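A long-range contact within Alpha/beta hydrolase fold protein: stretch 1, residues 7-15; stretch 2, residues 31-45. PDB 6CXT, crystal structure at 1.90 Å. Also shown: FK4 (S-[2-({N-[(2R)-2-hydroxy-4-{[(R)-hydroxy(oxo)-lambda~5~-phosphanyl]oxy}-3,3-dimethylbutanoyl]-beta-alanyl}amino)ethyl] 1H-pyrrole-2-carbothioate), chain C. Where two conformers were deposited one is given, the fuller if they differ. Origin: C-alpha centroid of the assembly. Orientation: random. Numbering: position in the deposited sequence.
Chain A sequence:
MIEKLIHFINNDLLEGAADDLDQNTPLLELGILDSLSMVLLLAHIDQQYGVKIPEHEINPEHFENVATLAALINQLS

Stretch 1 7-15: HFINNDLLE
Stretch 2, residues 31-45: GILDSLSMVLLLAHI

Two helices of one chain meet mainly through side chains, joined by the loop before the second (Ile32, Leu33) and by Leu14 just after the first; no hydrogen bond crosses. Residues 7-13 form the first helix, which widens into a pi-type turn at 9-13: Leu14 N donates to Ile9 O at 2.8 Å, while the Leu13 N to Ile9 O bond, at 3.2 Å, is weak. The lead-in to the second helix has phi/psi 85/11 at Gly31, -69/-41 at Ile32, -100/119 at Leu33 and -139/-173 at Asp34. The alpha helix that follows, with bonds such as Leu41 N to Ser37 O at 2.9 Å, fills the stretch to Ile45 and continues beyond it. The N-to-C directions differ by 130°, nearer antiparallel than parallel, and the axes approach to 11.0 Å. CA pairs set the register: Phe8 to His44 8.2 Å, Ile9 to Leu41 7.8 Å, Leu13 to Ser37 6.3 Å.

At the wide end, two t rotamers make an aromatic pair. Phe8 (chi1 176°, chi2 78°) and His44 (chi1 167°, chi2 -87°) both direct CA-to-CB toward the opposing stretch and lay their rings in an offset stack, centroids 3.9 Å apart and planes at 25°. Each ring also covers the other's methylene: Phe8 CB lies 4.0 Å from the His44 ring centroid, His44 CB 3.6 Å from the Phe8 ring centroid, both over the face. The Phe8 ring also rests on backbone, with Phe8 CE2 3.8 Å from Leu41 CA and Phe8 CZ 3.6 Å from Leu40 O.

At the narrow end, Leu13 (m, t) points toward the second helix, and both methyls reach Ser37 CB (Leu13 CD1 3.8 Å, Leu13 CD2 4.0 Å). Leu13 CD2 is also 3.8 Å from Leu40 CB. Leu33 starts sideways, but its m, t rotamer brings Leu33 CD2 to 4.0 Å from Leu13 CD1. Leu41 adopts t, p, placing Leu41 CD1 4.0 Å from Phe8 CE2 and 4.5 Å from Ile9 CG1.

Ile9 and Leu14 (both m, t) start sideways, but their ends come nearer: Ile9 CG2 lies 3.9 Å from Ile32 CG2, and Leu14 CD2 4.1 Å from Ile32 CG1. Ile32, m, t, thus packs against both.

Asp34, chi1 64° (p), caps the second helix: Ser37 N donates to Asp34 OD1 at 2.9 Å, and Leu36 N makes a weak 3.0 Å bond to Asp34 OD1. Ser37, also p (57°), turns its hydroxyl to the preceding loop; Ser37 OG donates to Ile32 O and accepts from Asp34 N, each at 2.8 Å. Its polar end is thus satisfied within its own stretch, while CB serves the apolar contact with Leu13.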

# COMPACT_ATOMS: atom_id res chain seq x y z
N HIS A 7 24.56 -34.14 0.18
CA HIS A 7 25.17 -32.84 0.12
C HIS A 7 23.98 -31.88 0.05
O HIS A 7 23.91 -30.90 0.73
CB HIS A 7 25.98 -32.76 -1.15
CG HIS A 7 26.61 -31.42 -1.38
ND1 HIS A 7 26.45 -30.71 -2.55
CD2 HIS A 7 27.43 -30.68 -0.61
CE1 HIS A 7 27.13 -29.59 -2.48
NE2 HIS A 7 27.74 -29.55 -1.32
N PHE A 8 23.07 -32.27 -0.79
CA PHE A 8 21.80 -31.57 -1.03
C PHE A 8 21.04 -31.22 0.26
O PHE A 8 20.66 -30.05 0.46
CB PHE A 8 20.90 -32.32 -2.02
CG PHE A 8 19.55 -31.66 -2.21
CD1 PHE A 8 19.40 -30.52 -3.04
CD2 PHE A 8 18.42 -32.14 -1.53
CE1 PHE A 8 18.15 -29.91 -3.20
CE2 PHE A 8 17.17 -31.51 -1.67
CZ PHE A 8 17.05 -30.40 -2.51
N ILE A 9 20.85 -32.20 1.16
CA ILE A 9 20.05 -31.99 2.36
C ILE A 9 20.75 -30.99 3.25
O ILE A 9 20.10 -30.16 3.88
CB ILE A 9 19.73 -33.31 3.15
CG1 ILE A 9 18.72 -34.14 2.38
CG2 ILE A 9 19.33 -33.02 4.60
CD1 ILE A 9 18.72 -35.64 2.75
N ASN A 10 22.07 -31.10 3.30
CA ASN A 10 22.87 -30.23 4.12
C ASN A 10 22.82 -28.79 3.58
O ASN A 10 22.70 -27.85 4.35
CB ASN A 10 24.32 -30.72 4.10
CG ASN A 10 24.94 -30.72 5.46
OD1 ASN A 10 25.70 -29.81 5.81
ND2 ASN A 10 24.62 -31.72 6.25
N ASN A 11 22.93 -28.64 2.27
CA ASN A 11 23.09 -27.31 1.68
C ASN A 11 21.77 -26.60 1.47
O ASN A 11 21.56 -25.55 2.06
CB ASN A 11 23.95 -27.36 0.42
CG ASN A 11 25.42 -27.58 0.74
OD1 ASN A 11 25.94 -27.13 1.77
ND2 ASN A 11 26.10 -28.29 -0.13
N ASP A 12 20.89 -27.22 0.67
CA ASP A 12 19.56 -26.74 0.38
C ASP A 12 18.58 -26.82 1.55
O ASP A 12 17.89 -25.83 1.81
CB ASP A 12 18.98 -27.43 -0.86
CG ASP A 12 19.67 -26.98 -2.17
OD1 ASP A 12 20.88 -26.69 -2.12
OD2 ASP A 12 18.99 -26.94 -3.23
N LEU A 13 18.50 -27.95 2.27
CA LEU A 13 17.52 -28.05 3.33
C LEU A 13 18.00 -27.51 4.65
O LEU A 13 17.27 -26.82 5.33
CB LEU A 13 16.89 -29.45 3.45
CG LEU A 13 16.38 -30.13 2.17
CD1 LEU A 13 15.60 -31.41 2.49
CD2 LEU A 13 15.51 -29.27 1.25
N LEU A 14 19.24 -27.78 5.05
CA LEU A 14 19.64 -27.36 6.39
C LEU A 14 20.55 -26.14 6.38
O LEU A 14 20.77 -25.51 7.44
CB LEU A 14 20.32 -28.52 7.13
CG LEU A 14 19.40 -29.71 7.44
CD1 LEU A 14 20.20 -30.95 7.81
CD2 LEU A 14 18.34 -29.35 8.48
N GLU A 15 21.08 -25.82 5.19
CA GLU A 15 22.00 -24.70 5.01
C GLU A 15 23.14 -24.70 6.04
O GLU A 15 24.01 -25.60 6.04
CB GLU A 15 21.20 -23.39 5.05
CG GLU A 15 20.07 -23.32 4.03
CD GLU A 15 19.84 -21.90 3.49
OE1 GLU A 15 19.17 -21.78 2.44
OE2 GLU A 15 20.36 -20.93 4.11
N GLY A 31 12.71 -33.78 12.16
CA GLY A 31 11.95 -32.66 11.57
C GLY A 31 12.63 -32.09 10.34
O GLY A 31 12.24 -31.03 9.83
N ILE A 32 13.65 -32.79 9.84
CA ILE A 32 14.40 -32.33 8.68
C ILE A 32 13.52 -32.40 7.43
O ILE A 32 13.53 -31.48 6.58
CB ILE A 32 15.71 -33.16 8.53
CG1 ILE A 32 16.65 -32.86 9.73
CG2 ILE A 32 16.35 -32.91 7.18
CD1 ILE A 32 17.87 -33.80 9.82
N LEU A 33 12.74 -33.48 7.30
CA LEU A 33 11.83 -33.62 6.19
C LEU A 33 10.44 -33.26 6.69
O LEU A 33 9.93 -33.85 7.65
CB LEU A 33 11.76 -35.03 5.63
CG LEU A 33 12.92 -35.57 4.84
CD1 LEU A 33 12.45 -36.82 4.11
CD2 LEU A 33 13.44 -34.53 3.87
N ASP A 34 9.86 -32.24 6.10
CA ASP A 34 8.52 -31.77 6.45
C ASP A 34 7.76 -31.41 5.17
O ASP A 34 8.24 -31.64 4.11
CB ASP A 34 8.57 -30.63 7.47
CG ASP A 34 9.25 -29.36 6.94
OD1 ASP A 34 9.28 -29.10 5.74
OD2 ASP A 34 9.77 -28.61 7.75
N SER A 35 6.57 -30.84 5.30
CA SER A 35 5.78 -30.58 4.11
C SER A 35 6.52 -29.71 3.06
O SER A 35 6.38 -29.93 1.86
CB SER A 35 4.53 -29.80 4.55
OG SER A 35 3.92 -29.27 3.39
N LEU A 36 7.27 -28.72 3.53
CA LEU A 36 8.01 -27.80 2.61
C LEU A 36 9.31 -28.48 2.09
O LEU A 36 9.51 -28.52 0.87
CB LEU A 36 8.33 -26.49 3.33
CG LEU A 36 7.03 -25.71 3.71
CD1 LEU A 36 7.41 -24.38 4.29
CD2 LEU A 36 6.05 -25.46 2.56
N SER A 37 10.15 -29.00 3.00
CA SER A 37 11.43 -29.60 2.54
C SER A 37 11.18 -30.80 1.66
O SER A 37 11.99 -31.06 0.75
CB SER A 37 12.37 -29.89 3.68
OG SER A 37 11.73 -30.76 4.61
N MET A 38 10.05 -31.49 1.84
CA MET A 38 9.72 -32.65 1.00
C MET A 38 9.57 -32.23 -0.45
O MET A 38 10.06 -32.89 -1.35
CB MET A 38 8.48 -33.38 1.55
CG MET A 38 7.98 -34.56 0.73
SD MET A 38 9.18 -35.95 0.85
CE MET A 38 9.16 -36.38 2.60
N VAL A 39 8.92 -31.08 -0.68
CA VAL A 39 8.72 -30.60 -2.04
C VAL A 39 10.08 -30.37 -2.71
O VAL A 39 10.26 -30.73 -3.87
CB VAL A 39 7.82 -29.31 -2.07
CG1 VAL A 39 7.62 -28.83 -3.53
CG2 VAL A 39 6.46 -29.66 -1.48
N LEU A 40 10.99 -29.76 -2.00
CA LEU A 40 12.30 -29.42 -2.59
C LEU A 40 13.09 -30.76 -2.85
O LEU A 40 13.74 -30.95 -3.89
CB LEU A 40 13.09 -28.51 -1.64
CG LEU A 40 12.42 -27.10 -1.38
CD1 LEU A 40 13.31 -26.27 -0.50
CD2 LEU A 40 12.14 -26.41 -2.70
N LEU A 41 13.01 -31.66 -1.87
CA LEU A 41 13.70 -32.97 -2.01
C LEU A 41 13.12 -33.72 -3.22
O LEU A 41 13.87 -34.18 -4.08
CB LEU A 41 13.51 -33.77 -0.72
CG LEU A 41 14.19 -35.18 -0.70
CD1 LEU A 41 15.72 -35.08 -0.80
CD2 LEU A 41 13.80 -35.90 0.59
N LEU A 42 11.79 -33.82 -3.31
CA LEU A 42 11.20 -34.52 -4.44
C LEU A 42 11.59 -33.91 -5.76
O LEU A 42 11.73 -34.64 -6.73
CB LEU A 42 9.67 -34.67 -4.35
CG LEU A 42 9.11 -35.47 -3.18
CD1 LEU A 42 7.59 -35.57 -3.26
CD2 LEU A 42 9.74 -36.87 -3.12
N ALA A 43 11.76 -32.58 -5.81
CA ALA A 43 12.13 -31.92 -7.09
C ALA A 43 13.58 -32.27 -7.43
O ALA A 43 13.89 -32.61 -8.58
CB ALA A 43 11.94 -30.38 -7.02
N HIS A 44 14.45 -32.20 -6.42
CA HIS A 44 15.86 -32.58 -6.57
C HIS A 44 15.99 -34.01 -7.10
O HIS A 44 16.72 -34.26 -8.05
CB HIS A 44 16.58 -32.45 -5.24
CG HIS A 44 17.93 -33.09 -5.22
ND1 HIS A 44 18.12 -34.43 -4.92
CD2 HIS A 44 19.16 -32.59 -5.47
CE1 HIS A 44 19.41 -34.72 -4.97
NE2 HIS A 44 20.06 -33.61 -5.29
N ILE A 45 15.23 -34.92 -6.49
CA ILE A 45 15.25 -36.36 -6.87
C ILE A 45 14.84 -36.52 -8.32
O ILE A 45 15.49 -37.24 -9.08
CB ILE A 45 14.41 -37.22 -5.90
CG1 ILE A 45 15.12 -37.27 -4.55
CG2 ILE A 45 14.10 -38.62 -6.46
CD1 ILE A 45 14.28 -37.74 -3.37
O01 FK4 C . 1.84 -28.63 2.09
P02 FK4 C . 2.32 -29.13 3.49
O03 FK4 C . 2.09 -28.17 4.71
C04 FK4 C . 2.22 -26.79 4.52
C05 FK4 C . 2.59 -26.02 5.75
C06 FK4 C . 2.65 -24.52 5.35
C07 FK4 C . 3.98 -26.53 6.23
C08 FK4 C . 1.59 -26.26 6.91
O09 FK4 C . 2.08 -25.82 8.15
C10 FK4 C . 0.19 -25.69 6.63
N11 FK4 C . -0.23 -24.69 7.61
C12 FK4 C . -1.50 -24.08 7.43
C13 FK4 C . -2.61 -24.83 8.19
C14 FK4 C . -3.94 -24.64 7.59
N15 FK4 C . -4.94 -24.80 8.56
C16 FK4 C . -6.34 -24.74 8.15
C17 FK4 C . -7.24 -25.58 9.08
S18 FK4 C . -8.82 -25.93 8.36
C19 FK4 C . -9.52 -24.29 8.14
C20 FK4 C . -10.92 -24.55 7.75
C21 FK4 C . -11.97 -23.66 7.69
C22 FK4 C . -13.08 -24.40 7.23
C23 FK4 C . -12.67 -25.74 7.01
N24 FK4 C . -11.36 -25.85 7.32
O25 FK4 C . -9.03 -23.33 8.76
O26 FK4 C . -4.15 -24.42 6.40
O27 FK4 C . -0.55 -25.97 5.63
O28 FK4 C . 1.61 -30.41 3.77